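Local coordinates for protein nucleoside-diphosphate sugar epimerase (SulA family) (PDB 3OH8) that is probably a nucleoside-diphosphate sugar epimerase, built on an NAD-dependent epimerase/dehydratase domain of Rossmann type, at residues A[28-33]-A[309-314]; A[133-138]-A[345-350]; A[266-271]-A[414-419]; A[335-340]-A[430-435]. All blocks are in the same frame, centred on the assembly; numbering follows the deposited sequence.

Contact 1 (A[28-33]-A[309-314]); sequences RLTPPF and SGRGGM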
loop_
_atom_site.group_PDB
_atom_site.type_symbol
_atom_site.label_atom_id
_atom_site.label_comp_id
_atom_site.label_asym_id
_atom_site.label_seq_id
_atom_site.Cartn_x
_atom_site.Cartn_y
_atom_site.Cartn_z
ATOM N N ARG A 28 2.089 4.852 -5.752
ATOM C CA ARG A 28 0.810 4.170 -5.508
ATOM C C ARG A 28 0.346 3.367 -6.720
ATOM O O ARG A 28 -0.138 2.247 -6.574
ATOM C CB ARG A 28 -0.291 5.160 -5.075
ATOM C CG ARG A 28 -0.026 5.931 -3.774
ATOM C CD ARG A 28 0.108 5.000 -2.568
ATOM N NE ARG A 28 -1.162 4.367 -2.226
ATOM C CZ ARG A 28 -1.307 3.412 -1.308
ATOM N NH1 ARG A 28 -0.248 2.967 -0.635
ATOM N NH2 ARG A 28 -2.517 2.903 -1.056
ATOM N N LEU A 29 0.501 3.918 -7.925
ATOM C CA LEU A 29 -0.012 3.241 -9.122
ATOM C C LEU A 29 0.991 2.309 -9.824
ATOM O O LEU A 29 0.652 1.649 -10.810
ATOM C CB LEU A 29 -0.578 4.268 -10.123
ATOM C CG LEU A 29 -1.651 5.198 -9.563
ATOM C CD1 LEU A 29 -2.331 5.997 -10.712
ATOM C CD2 LEU A 29 -2.684 4.403 -8.751
ATOM N N THR A 30 2.219 2.249 -9.321
ATOM C CA THR A 30 3.207 1.324 -9.871
ATOM C C THR A 30 2.837 -0.106 -9.462
ATOM O O THR A 30 2.689 -0.392 -8.282
ATOM C CB THR A 30 4.643 1.654 -9.379
ATOM O OG1 THR A 30 5.025 2.949 -9.853
ATOM C CG2 THR A 30 5.645 0.629 -9.908
ATOM N N PRO A 31 2.665 -1.006 -10.442
ATOM C CA PRO A 31 2.248 -2.379 -10.130
ATOM C C PRO A 31 3.302 -3.128 -9.294
ATOM O O PRO A 31 4.483 -3.150 -9.652
ATOM C CB PRO A 31 2.108 -3.033 -11.516
ATOM C CG PRO A 31 1.936 -1.893 -12.471
ATOM C CD PRO A 31 2.733 -0.752 -11.895
ATOM N N PRO A 32 2.875 -3.748 -8.187
ATOM C CA PRO A 32 3.824 -4.473 -7.331
ATOM C C PRO A 32 4.371 -5.711 -8.023
ATOM O O PRO A 32 5.410 -6.215 -7.608
ATOM C CB PRO A 32 2.967 -4.914 -6.130
ATOM C CG PRO A 32 1.685 -4.160 -6.233
ATOM C CD PRO A 32 1.502 -3.784 -7.662
ATOM N N PHE A 33 3.687 -6.190 -9.059
ATOM C CA PHE A 33 4.042 -7.458 -9.680
ATOM C C PHE A 33 4.939 -7.237 -10.885
ATOM O O PHE A 33 5.192 -8.149 -11.674
ATOM C CB PHE A 33 2.782 -8.218 -10.083
ATOM C CG PHE A 33 1.749 -7.355 -10.771
ATOM C CD1 PHE A 33 0.739 -6.744 -10.042
ATOM C CD2 PHE A 33 1.795 -7.154 -12.150
ATOM C CE1 PHE A 33 -0.215 -5.952 -10.666
ATOM C CE2 PHE A 33 0.850 -6.356 -12.784
ATOM C CZ PHE A 33 -0.159 -5.755 -12.044
ATOM N N SER A 309 1.928 -8.642 -0.228
ATOM C CA SER A 309 2.344 -7.650 -1.213
ATOM C C SER A 309 3.002 -8.348 -2.387
ATOM O O SER A 309 3.749 -9.316 -2.206
ATOM C CB SER A 309 3.328 -6.657 -0.591
ATOM O OG SER A 309 4.019 -5.934 -1.596
ATOM N N GLY A 310 2.740 -7.848 -3.589
ATOM C CA GLY A 310 3.375 -8.394 -4.772
ATOM C C GLY A 310 4.862 -8.083 -4.820
ATOM O O GLY A 310 5.623 -8.764 -5.498
ATOM N N ARG A 311 5.300 -7.053 -4.108
ATOM C CA ARG A 311 6.690 -6.643 -4.275
ATOM C C ARG A 311 7.649 -7.057 -3.159
ATOM O O ARG A 311 8.836 -6.762 -3.231
ATOM C CB ARG A 311 6.820 -5.145 -4.573
ATOM C CG ARG A 311 6.171 -4.221 -3.581
ATOM C CD ARG A 311 6.615 -2.774 -3.824
ATOM N NE ARG A 311 6.178 -2.246 -5.117
ATOM C CZ ARG A 311 5.015 -1.632 -5.319
ATOM N NH1 ARG A 311 4.159 -1.490 -4.315
ATOM N NH2 ARG A 311 4.704 -1.159 -6.524
ATOM N N GLY A 312 7.161 -7.754 -2.143
ATOM C CA GLY A 312 8.063 -8.145 -1.076
ATOM C C GLY A 312 7.337 -8.917 -0.016
ATOM O O GLY A 312 6.137 -9.119 -0.119
ATOM N N GLY A 313 8.060 -9.354 1.009
ATOM C CA GLY A 313 7.432 -10.069 2.098
ATOM C C GLY A 313 7.118 -11.494 1.707
ATOM O O GLY A 313 7.701 -12.019 0.755
HETATM N N MSE A 314 6.183 -12.114 2.424
HETATM C CA MSE A 314 5.910 -13.537 2.247
HETATM C C MSE A 314 5.194 -13.927 0.950
HETATM O O MSE A 314 5.366 -15.044 0.470
HETATM C CB MSE A 314 5.128 -14.093 3.443
HETATM C CG MSE A 314 5.910 -14.176 4.744
HETATM SE SE MSE A 314 7.496 -15.053 4.648
HETATM C CE MSE A 314 8.574 -13.709 5.054
HETATM O O HOH W 1 1.994 0.262 -5.470
HETATM O O HOH W 2 6.742 -2.429 -8.246
#
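R311 reaches across a domain boundary to T30 and P32: it lies in the loop that leaves strand 298-308 of the Rossmann-type sheet, and they lie in the loop that follows helix 25-29 of the N-terminal domain. The example illustrates how one arginine can serve two main-chain oxygens, one directly and one through water. Its CG stands between the backbone N and the carbonyl carbon (chi1 55°), and a further bend at chi3 turns NE out of the line of the chain. The guanidinium ends with one face over P32, whose CA is 3.5 Å from R311 NH2. At the edge of the group, close to its plane, R311 NH2 donates to T30 O at 2.8 Å, although the N-H is bent away from the ideal line (133°) and the donor stands well above the carbonyl plane. Two waters extend this edge. One takes a bond from R311 NH1 and also binds T30 O (3.0 Å), so that this oxygen has both a direct and a water-mediated link to the same arginine. The second takes a bond from R311 NH2 and binds P31 O at 2.8 Å. At the base of the side chain, P32 CB lies against G310 CA at 3.8 Å. An ST turn shapes the loop here, R311 N donating to S309 OG (3.0 Å), while G310 N is bonded to E439 of helix 432-440. T30 OG1 turns back to V26 O. The arginine's charge is thus met here by one carbonyl oxygen and two waters, whose in-plane bonds would help to orient the guanidinium, while P32 covers part of one face.

Contact 2 (A[133-138]-A[345-350]); sequences LKFLSR and LTDIYY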
loop_
_atom_site.group_PDB
_atom_site.type_symbol
_atom_site.label_atom_id
_atom_site.label_comp_id
_atom_site.label_asym_id
_atom_site.label_seq_id
_atom_site.Cartn_x
_atom_site.Cartn_y
_atom_site.Cartn_z
ATOM N N LEU A 133 -8.866 6.594 -3.587
ATOM C CA LEU A 133 -9.745 7.743 -3.465
ATOM C C LEU A 133 -10.948 7.432 -2.571
ATOM O O LEU A 133 -11.346 8.255 -1.759
ATOM C CB LEU A 133 -10.199 8.207 -4.851
ATOM C CG LEU A 133 -9.091 8.860 -5.696
ATOM C CD1 LEU A 133 -9.579 9.061 -7.117
ATOM C CD2 LEU A 133 -8.624 10.199 -5.087
ATOM N N LYS A 134 -11.528 6.246 -2.716
ATOM C CA LYS A 134 -12.627 5.850 -1.822
ATOM C C LYS A 134 -12.171 5.839 -0.370
ATOM O O LYS A 134 -12.891 6.306 0.526
ATOM C CB LYS A 134 -13.210 4.499 -2.219
ATOM C CG LYS A 134 -14.135 4.577 -3.435
ATOM C CD LYS A 134 -14.716 3.209 -3.798
ATOM C CE LYS A 134 -15.747 3.359 -4.923
ATOM N NZ LYS A 134 -16.159 2.055 -5.520
ATOM N N PHE A 135 -10.972 5.309 -0.136
ATOM C CA PHE A 135 -10.439 5.278 1.216
ATOM C C PHE A 135 -10.311 6.687 1.769
ATOM O O PHE A 135 -10.687 6.948 2.913
ATOM C CB PHE A 135 -9.049 4.622 1.297
ATOM C CG PHE A 135 -8.370 4.875 2.626
ATOM C CD1 PHE A 135 -8.758 4.166 3.756
ATOM C CD2 PHE A 135 -7.423 5.870 2.764
ATOM C CE1 PHE A 135 -8.183 4.420 4.991
ATOM C CE2 PHE A 135 -6.840 6.133 3.996
ATOM C CZ PHE A 135 -7.220 5.402 5.112
ATOM N N LEU A 136 -9.733 7.589 0.979
ATOM C CA LEU A 136 -9.574 8.968 1.449
ATOM C C LEU A 136 -10.933 9.589 1.770
ATOM O O LEU A 136 -11.061 10.360 2.717
ATOM C CB LEU A 136 -8.823 9.818 0.422
ATOM C CG LEU A 136 -7.356 9.414 0.189
ATOM C CD1 LEU A 136 -6.841 10.099 -1.064
ATOM C CD2 LEU A 136 -6.482 9.754 1.393
ATOM N N SER A 137 -11.941 9.248 0.971
ATOM C CA SER A 137 -13.288 9.795 1.141
ATOM C C SER A 137 -13.927 9.306 2.452
ATOM O O SER A 137 -14.418 10.112 3.251
ATOM C CB SER A 137 -14.161 9.393 -0.049
ATOM O OG SER A 137 -15.489 9.863 0.104
ATOM N N ARG A 138 -13.908 7.990 2.676
ATOM C CA ARG A 138 -14.382 7.420 3.942
ATOM C C ARG A 138 -13.654 8.054 5.117
ATOM O O ARG A 138 -14.252 8.377 6.148
ATOM C CB ARG A 138 -14.125 5.908 3.998
ATOM C CG ARG A 138 -14.894 5.102 2.978
ATOM C CD ARG A 138 -14.808 3.604 3.276
ATOM N NE ARG A 138 -13.452 3.031 3.213
ATOM C CZ ARG A 138 -12.905 2.546 2.105
ATOM N NH1 ARG A 138 -13.558 2.615 0.945
ATOM N NH2 ARG A 138 -11.693 2.016 2.140
ATOM N N LEU A 345 -3.508 -2.872 5.286
ATOM C CA LEU A 345 -2.628 -2.580 6.408
ATOM C C LEU A 345 -2.282 -1.089 6.453
ATOM O O LEU A 345 -2.423 -0.455 7.507
ATOM C CB LEU A 345 -1.363 -3.438 6.361
ATOM C CG LEU A 345 -0.318 -3.182 7.461
ATOM C CD1 LEU A 345 -0.931 -3.374 8.836
ATOM C CD2 LEU A 345 0.890 -4.116 7.292
ATOM N N THR A 346 -1.854 -0.518 5.322
ATOM C CA THR A 346 -1.603 0.920 5.305
ATOM C C THR A 346 -2.880 1.729 5.597
ATOM O O THR A 346 -2.816 2.726 6.321
ATOM C CB THR A 346 -0.876 1.413 4.018
ATOM O OG1 THR A 346 -1.694 1.184 2.864
ATOM C CG2 THR A 346 0.455 0.670 3.843
ATOM N N ASP A 347 -4.027 1.306 5.054
ATOM C CA ASP A 347 -5.301 1.956 5.398
ATOM C C ASP A 347 -5.466 2.042 6.911
ATOM O O ASP A 347 -5.900 3.066 7.452
ATOM C CB ASP A 347 -6.495 1.208 4.806
ATOM C CG ASP A 347 -6.726 1.529 3.331
ATOM O OD1 ASP A 347 -5.936 2.301 2.735
ATOM O OD2 ASP A 347 -7.705 1.001 2.769
ATOM N N ILE A 348 -5.133 0.948 7.597
ATOM C CA ILE A 348 -5.303 0.890 9.049
ATOM C C ILE A 348 -4.338 1.846 9.741
ATOM O O ILE A 348 -4.725 2.563 10.663
ATOM C CB ILE A 348 -5.176 -0.560 9.563
ATOM C CG1 ILE A 348 -6.416 -1.353 9.121
ATOM C CG2 ILE A 348 -5.065 -0.591 11.072
ATOM C CD1 ILE A 348 -6.251 -2.877 9.189
ATOM N N TYR A 349 -3.091 1.885 9.289
ATOM C CA TYR A 349 -2.151 2.863 9.840
ATOM C C TYR A 349 -2.646 4.286 9.615
ATOM O O TYR A 349 -2.646 5.121 10.526
ATOM C CB TYR A 349 -0.758 2.690 9.217
ATOM C CG TYR A 349 0.098 1.689 9.983
ATOM C CD1 TYR A 349 0.734 2.053 11.165
ATOM C CD2 TYR A 349 0.285 0.390 9.506
ATOM C CE1 TYR A 349 1.528 1.134 11.873
ATOM C CE2 TYR A 349 1.068 -0.526 10.201
ATOM C CZ TYR A 349 1.677 -0.151 11.387
ATOM O OH TYR A 349 2.457 -1.065 12.073
ATOM N N TYR A 350 -3.048 4.552 8.378
ATOM C CA TYR A 350 -3.494 5.879 7.968
ATOM C C TYR A 350 -4.683 6.283 8.828
ATOM O O TYR A 350 -4.687 7.360 9.428
ATOM C CB TYR A 350 -3.843 5.835 6.477
ATOM C CG TYR A 350 -4.039 7.166 5.784
ATOM C CD1 TYR A 350 -4.896 8.123 6.297
ATOM C CD2 TYR A 350 -3.393 7.437 4.576
ATOM C CE1 TYR A 350 -5.092 9.344 5.631
ATOM C CE2 TYR A 350 -3.579 8.640 3.909
ATOM C CZ TYR A 350 -4.432 9.588 4.443
ATOM O OH TYR A 350 -4.613 10.782 3.775
HETATM O O HOH W 3 -9.923 0.903 4.269
#
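F135 and Y350 both carry CG anti to the backbone N (chi1 167° for F135), and each thereby sends its ring into the gap between helix 119-139 and helix 342-354. The F135 edge points at the face of Y350 in a T-shaped pair, planes at 80°, with F135 CE2 3.5 Å from Y350 CG. D347 covers a face of the same phenylalanine: its carboxylate lies nearly parallel to the ring, and its CG is 3.4 Å from F135 CD1. The two helices run roughly parallel, 26° apart, one ending the N-terminal domain and the other following strand 336-341 of the Rossmann-type sheet, so this cluster sits at the domain junction. A carboxylate over a phenyl face would be expected to be electrostatically unfavourable in itself; D347 is held by polar partners at both oxygens, OD2 in a salt bridge with R428 and OD1 accepting from Q166. R138 NH2 stays 4.2 Å from D347 OD2, beyond a salt bridge, and a water joins them, accepting from the arginine and donating to the aspartate at 2.7 Å. On the tyrosine's far end, a methyl of L136, CD2, abuts Y350 OH at 3.2 Å.

Contact 3 (A[266-271]-A[414-419]); sequences ILTEES and RTAPAA
L267 and T415 pair in a small two-stranded parallel sheet that ties the epimerase/dehydratase region to the DUF1731 region. The pairing illustrates how a parallel bridge uses both polar atoms of one residue: L267 N donates to R414 O at 2.9 Å, and L267 O accepts from A416 N at 2.7 Å in an almost straight bond (176°). Beside these bonds, I266 lays CG1 over one face of the R414 guanidinium, 3.8 Å from R414 NE, and its other branch, CG2, meets A416 CB. Beyond the strands the contact changes character. T268 CG2 presses on A418 CB at 3.4 Å, a tight fit for two carbons. E269, bent at chi2 (85°), folds its carboxylate back to the start of helix 418-422, where A419 N donates to OE1 from above the carboxylate plane, at 3.1 Å, and more weakly to OE2. A negative group at the amide of the first turn would probably be favoured by the helix dipole. In the next shell, N363 N donates to E269 OE2, fixing the carboxylate from strand 360-364, and D264 O holds R414 NH1. The inverse gamma turn centred on P417 steers the chain from strand into helix. A type I turn, T268 to S271, places E269, and its start is clasped by S271 OG, which accepts from T268 N at 2.8 Å.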
loop_
_atom_site.group_PDB
_atom_site.type_symbol
_atom_site.label_atom_id
_atom_site.label_comp_id
_atom_site.label_asym_id
_atom_site.label_seq_id
_atom_site.Cartn_x
_atom_site.Cartn_y
_atom_site.Cartn_z
ATOM N N ILE A 266 -10.591 -18.082 18.444
ATOM C CA ILE A 266 -10.707 -16.849 17.686
ATOM C C ILE A 266 -10.059 -15.743 18.500
ATOM O O ILE A 266 -10.471 -15.471 19.623
ATOM C CB ILE A 266 -12.175 -16.497 17.416
ATOM C CG1 ILE A 266 -12.779 -17.485 16.411
ATOM C CG2 ILE A 266 -12.297 -15.076 16.901
ATOM C CD1 ILE A 266 -14.255 -17.270 16.150
ATOM N N LEU A 267 -9.030 -15.121 17.943
ATOM C CA LEU A 267 -8.263 -14.118 18.680
ATOM C C LEU A 267 -8.753 -12.696 18.409
ATOM O O LEU A 267 -8.767 -12.229 17.266
ATOM C CB LEU A 267 -6.768 -14.243 18.350
ATOM C CG LEU A 267 -6.202 -15.646 18.609
ATOM C CD1 LEU A 267 -4.871 -15.845 17.878
ATOM C CD2 LEU A 267 -6.054 -15.889 20.119
ATOM N N THR A 268 -9.136 -12.018 19.482
ATOM C CA THR A 268 -9.658 -10.660 19.426
ATOM C C THR A 268 -8.750 -9.781 20.272
ATOM O O THR A 268 -7.930 -10.286 21.023
ATOM C CB THR A 268 -11.086 -10.623 20.016
ATOM O OG1 THR A 268 -11.995 -11.237 19.090
ATOM C CG2 THR A 268 -11.536 -9.209 20.283
ATOM N N GLU A 269 -8.901 -8.466 20.181
ATOM C CA GLU A 269 -8.092 -7.594 21.019
ATOM C C GLU A 269 -8.392 -7.821 22.503
ATOM O O GLU A 269 -7.696 -7.296 23.375
ATOM C CB GLU A 269 -8.279 -6.128 20.621
ATOM C CG GLU A 269 -7.819 -5.808 19.172
ATOM C CD GLU A 269 -8.882 -6.091 18.113
ATOM O OE1 GLU A 269 -9.976 -6.591 18.460
ATOM O OE2 GLU A 269 -8.631 -5.805 16.921
ATOM N N GLU A 270 -9.425 -8.613 22.781
ATOM C CA GLU A 270 -9.779 -8.982 24.153
ATOM C C GLU A 270 -9.024 -10.216 24.622
ATOM O O GLU A 270 -8.945 -10.480 25.821
ATOM C CB GLU A 270 -11.271 -9.307 24.262
ATOM C CG GLU A 270 -12.190 -8.245 23.752
ATOM C CD GLU A 270 -12.477 -7.203 24.789
ATOM O OE1 GLU A 270 -13.653 -7.095 25.199
ATOM O OE2 GLU A 270 -11.527 -6.495 25.194
ATOM N N SER A 271 -8.503 -10.992 23.678
ATOM C CA SER A 271 -7.840 -12.241 24.028
ATOM C C SER A 271 -6.530 -11.991 24.765
ATOM O O SER A 271 -5.825 -11.011 24.495
ATOM C CB SER A 271 -7.575 -13.063 22.775
ATOM O OG SER A 271 -8.766 -13.222 22.033
ATOM N N ARG A 414 -5.881 -17.633 14.586
ATOM C CA ARG A 414 -7.197 -17.397 14.022
ATOM C C ARG A 414 -7.686 -16.020 14.454
ATOM O O ARG A 414 -8.659 -15.901 15.203
ATOM C CB ARG A 414 -8.172 -18.492 14.453
ATOM C CG ARG A 414 -9.502 -18.485 13.703
ATOM C CD ARG A 414 -10.444 -19.558 14.246
ATOM N NE ARG A 414 -11.678 -19.631 13.474
ATOM C CZ ARG A 414 -12.667 -20.487 13.714
ATOM N NH1 ARG A 414 -12.568 -21.358 14.713
ATOM N NH2 ARG A 414 -13.755 -20.469 12.950
ATOM N N THR A 415 -7.006 -14.982 13.965
ATOM C CA THR A 415 -7.239 -13.627 14.432
ATOM C C THR A 415 -8.485 -13.000 13.787
ATOM O O THR A 415 -8.783 -13.226 12.606
ATOM C CB THR A 415 -6.007 -12.729 14.174
ATOM O OG1 THR A 415 -4.797 -13.481 14.364
ATOM C CG2 THR A 415 -6.005 -11.548 15.129
ATOM N N ALA A 416 -9.221 -12.225 14.574
ATOM C CA ALA A 416 -10.321 -11.414 14.050
ATOM C C ALA A 416 -10.031 -9.930 14.295
ATOM O O ALA A 416 -9.523 -9.557 15.360
ATOM C CB ALA A 416 -11.663 -11.822 14.691
ATOM N N PRO A 417 -10.324 -9.087 13.294
ATOM C CA PRO A 417 -10.217 -7.632 13.457
ATOM C C PRO A 417 -11.459 -7.093 14.165
ATOM O O PRO A 417 -12.217 -6.300 13.606
ATOM C CB PRO A 417 -10.131 -7.127 12.015
ATOM C CG PRO A 417 -10.937 -8.151 11.220
ATOM C CD PRO A 417 -10.782 -9.479 11.947
ATOM N N ALA A 418 -11.669 -7.540 15.398
ATOM C CA ALA A 418 -12.904 -7.224 16.116
ATOM C C ALA A 418 -13.081 -5.727 16.353
ATOM O O ALA A 418 -14.175 -5.183 16.176
ATOM C CB ALA A 418 -12.957 -7.984 17.451
ATOM N N ALA A 419 -12.001 -5.067 16.755
ATOM C CA ALA A 419 -12.050 -3.649 17.064
ATOM C C ALA A 419 -12.417 -2.827 15.815
ATOM O O ALA A 419 -13.199 -1.873 15.888
ATOM C CB ALA A 419 -10.720 -3.204 17.639
#

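Contact 4 (A[335-340]-A[430-435]); sequences SWFSWI and TDIGAA
W339 and I432 carry the contact, chiefly through CH-pi and apolar packing. W339 CG stands between the backbone N and the carbonyl carbon (chi1 65°), and the indole it carries turns one face to the first residue of helix 432-440. I432 CB hangs over the six-membered ring, 3.8 Å from its centroid and 24° off the normal, and CD1 continues over the five-membered ring at 3.9 Å from W339 CG. The main chain at the helix start joins in: I432 N lies 3.2 Å from W339 CZ2. Apolar contacts complete the patch. A435, one turn further on, sets CB 3.7 Å from W339 CZ3, and F337, two residues back along the strand, offers its ring edge to the tip of I432, with F337 CE2 4.1 Å from I432 CD1.

Two polar atoms of the contact share N368 as partner: its main-chain O accepts from W339 NE1, and its ND2 donates to T430 O; that same T430 oxygen lies near the indole plane, 3.6 Å from W339 CZ2. D431 is the N-cap residue, and its backbone O takes the A435 N bond at 3.1 Å, whereas its side chain makes no capping bond.

As an instance of alpha/beta packing, the arrangement is a helix of the DUF1731 region seated on strand 336-341 of the Rossmann-type sheet, where W339 and F337 face the helix and I340 points away from it.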
loop_
_atom_site.group_PDB
_atom_site.type_symbol
_atom_site.label_atom_id
_atom_site.label_comp_id
_atom_site.label_asym_id
_atom_site.label_seq_id
_atom_site.Cartn_x
_atom_site.Cartn_y
_atom_site.Cartn_z
ATOM N N SER A 335 -3.558 -25.357 10.114
ATOM C CA SER A 335 -2.950 -24.145 10.667
ATOM C C SER A 335 -3.614 -22.893 10.110
ATOM O O SER A 335 -3.785 -22.771 8.896
ATOM C CB SER A 335 -1.452 -24.107 10.354
ATOM O OG SER A 335 -0.746 -24.968 11.227
ATOM N N TRP A 336 -3.977 -21.965 10.992
ATOM C CA TRP A 336 -4.668 -20.746 10.576
ATOM C C TRP A 336 -3.675 -19.672 10.160
ATOM O O TRP A 336 -2.792 -19.288 10.927
ATOM C CB TRP A 336 -5.581 -20.216 11.690
ATOM C CG TRP A 336 -6.827 -21.023 11.937
ATOM C CD1 TRP A 336 -7.036 -21.928 12.945
ATOM C CD2 TRP A 336 -8.038 -20.992 11.171
ATOM N NE1 TRP A 336 -8.302 -22.450 12.855
ATOM C CE2 TRP A 336 -8.934 -21.905 11.772
ATOM C CE3 TRP A 336 -8.447 -20.293 10.033
ATOM C CZ2 TRP A 336 -10.217 -22.127 11.277
ATOM C CZ3 TRP A 336 -9.725 -20.518 9.538
ATOM C CH2 TRP A 336 -10.594 -21.425 10.161
ATOM N N PHE A 337 -3.833 -19.198 8.929
ATOM C CA PHE A 337 -2.951 -18.205 8.345
ATOM C C PHE A 337 -3.603 -16.834 8.529
ATOM O O PHE A 337 -4.641 -16.551 7.946
ATOM C CB PHE A 337 -2.743 -18.519 6.856
ATOM C CG PHE A 337 -1.798 -17.587 6.158
ATOM C CD1 PHE A 337 -0.516 -17.394 6.633
ATOM C CD2 PHE A 337 -2.193 -16.914 5.008
ATOM C CE1 PHE A 337 0.358 -16.539 5.986
ATOM C CE2 PHE A 337 -1.326 -16.058 4.353
ATOM C CZ PHE A 337 -0.047 -15.868 4.841
ATOM N N SER A 338 -2.994 -16.008 9.369
ATOM C CA SER A 338 -3.518 -14.686 9.696
ATOM C C SER A 338 -2.867 -13.641 8.771
ATOM O O SER A 338 -1.689 -13.288 8.935
ATOM C CB SER A 338 -3.235 -14.388 11.170
ATOM O OG SER A 338 -3.531 -13.051 11.509
ATOM N N TRP A 339 -3.637 -13.174 7.788
ATOM C CA TRP A 339 -3.095 -12.394 6.671
ATOM C C TRP A 339 -3.824 -11.068 6.537
ATOM O O TRP A 339 -4.946 -10.925 7.004
ATOM C CB TRP A 339 -3.276 -13.159 5.362
ATOM C CG TRP A 339 -4.719 -13.322 5.009
ATOM C CD1 TRP A 339 -5.559 -14.307 5.441
ATOM C CD2 TRP A 339 -5.510 -12.463 4.170
ATOM N NE1 TRP A 339 -6.822 -14.115 4.928
ATOM C CE2 TRP A 339 -6.819 -12.992 4.136
ATOM C CE3 TRP A 339 -5.241 -11.297 3.445
ATOM C CZ2 TRP A 339 -7.860 -12.397 3.408
ATOM C CZ3 TRP A 339 -6.274 -10.703 2.715
ATOM C CH2 TRP A 339 -7.565 -11.259 2.703
ATOM N N ILE A 340 -3.182 -10.108 5.879
ATOM C CA ILE A 340 -3.856 -8.872 5.491
ATOM C C ILE A 340 -3.247 -8.344 4.181
ATOM O O ILE A 340 -2.041 -8.450 3.962
ATOM C CB ILE A 340 -3.764 -7.803 6.614
ATOM C CG1 ILE A 340 -4.582 -6.558 6.225
ATOM C CG2 ILE A 340 -2.287 -7.471 6.927
ATOM C CD1 ILE A 340 -4.797 -5.558 7.360
ATOM N N THR A 430 -11.533 -8.458 1.663
ATOM C CA THR A 430 -11.959 -9.339 2.743
ATOM C C THR A 430 -11.558 -10.788 2.441
ATOM O O THR A 430 -11.421 -11.608 3.351
ATOM C CB THR A 430 -13.490 -9.244 2.968
ATOM O OG1 THR A 430 -14.163 -9.485 1.733
ATOM C CG2 THR A 430 -13.880 -7.853 3.457
ATOM N N ASP A 431 -11.362 -11.099 1.162
ATOM C CA ASP A 431 -11.053 -12.468 0.753
ATOM C C ASP A 431 -9.657 -12.571 0.159
ATOM O O ASP A 431 -9.279 -11.778 -0.701
ATOM C CB ASP A 431 -12.076 -12.968 -0.268
ATOM C CG ASP A 431 -13.499 -12.672 0.149
ATOM O OD1 ASP A 431 -13.850 -12.961 1.316
ATOM O OD2 ASP A 431 -14.264 -12.145 -0.692
ATOM N N ILE A 432 -8.905 -13.569 0.602
ATOM C CA ILE A 432 -7.503 -13.668 0.225
ATOM C C ILE A 432 -7.283 -13.853 -1.281
ATOM O O ILE A 432 -6.308 -13.348 -1.834
ATOM C CB ILE A 432 -6.795 -14.792 1.009
ATOM C CG1 ILE A 432 -5.278 -14.647 0.870
ATOM C CG2 ILE A 432 -7.293 -16.159 0.550
ATOM C CD1 ILE A 432 -4.493 -15.505 1.834
ATOM N N GLY A 433 -8.190 -14.573 -1.933
ATOM C CA GLY A 433 -8.170 -14.700 -3.380
ATOM C C GLY A 433 -8.215 -13.347 -4.065
ATOM O O GLY A 433 -7.469 -13.093 -5.004
ATOM N N ALA A 434 -9.082 -12.466 -3.589
ATOM C CA ALA A 434 -9.164 -11.125 -4.160
ATOM C C ALA A 434 -7.924 -10.274 -3.858
ATOM O O ALA A 434 -7.507 -9.477 -4.691
ATOM C CB ALA A 434 -10.425 -10.415 -3.687
ATOM N N ALA A 435 -7.347 -10.431 -2.666
ATOM C CA ALA A 435 -6.125 -9.704 -2.319
ATOM C C ALA A 435 -4.968 -10.145 -3.206
ATOM O O ALA A 435 -4.192 -9.324 -3.703
ATOM C CB ALA A 435 -5.770 -9.928 -0.850
#

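How the contacts relate
From the N terminus, the openings come first: 28-33 (contact 1), 133-138 (contact 2) and 266-271 (contact 3). Contact 1 closes first, at 309-314, before contact 4 opens at 335-340, so these two stand in series. Contacts 2, 3 and 4 then close in turn at 345-350, 414-419 and 430-435. None nests in another: contact 1 crosses 2 and 3, and contacts 2, 3 and 4 all cross one another. Contacts 1 and 2 join the N-terminal domain to the Rossmann-type domain, and contacts 3 and 4 fasten the C-terminal region to the latter. R28 brushes T346 between contacts 1 and 2, whereas I340 packs on I348 between contacts 4 and 2.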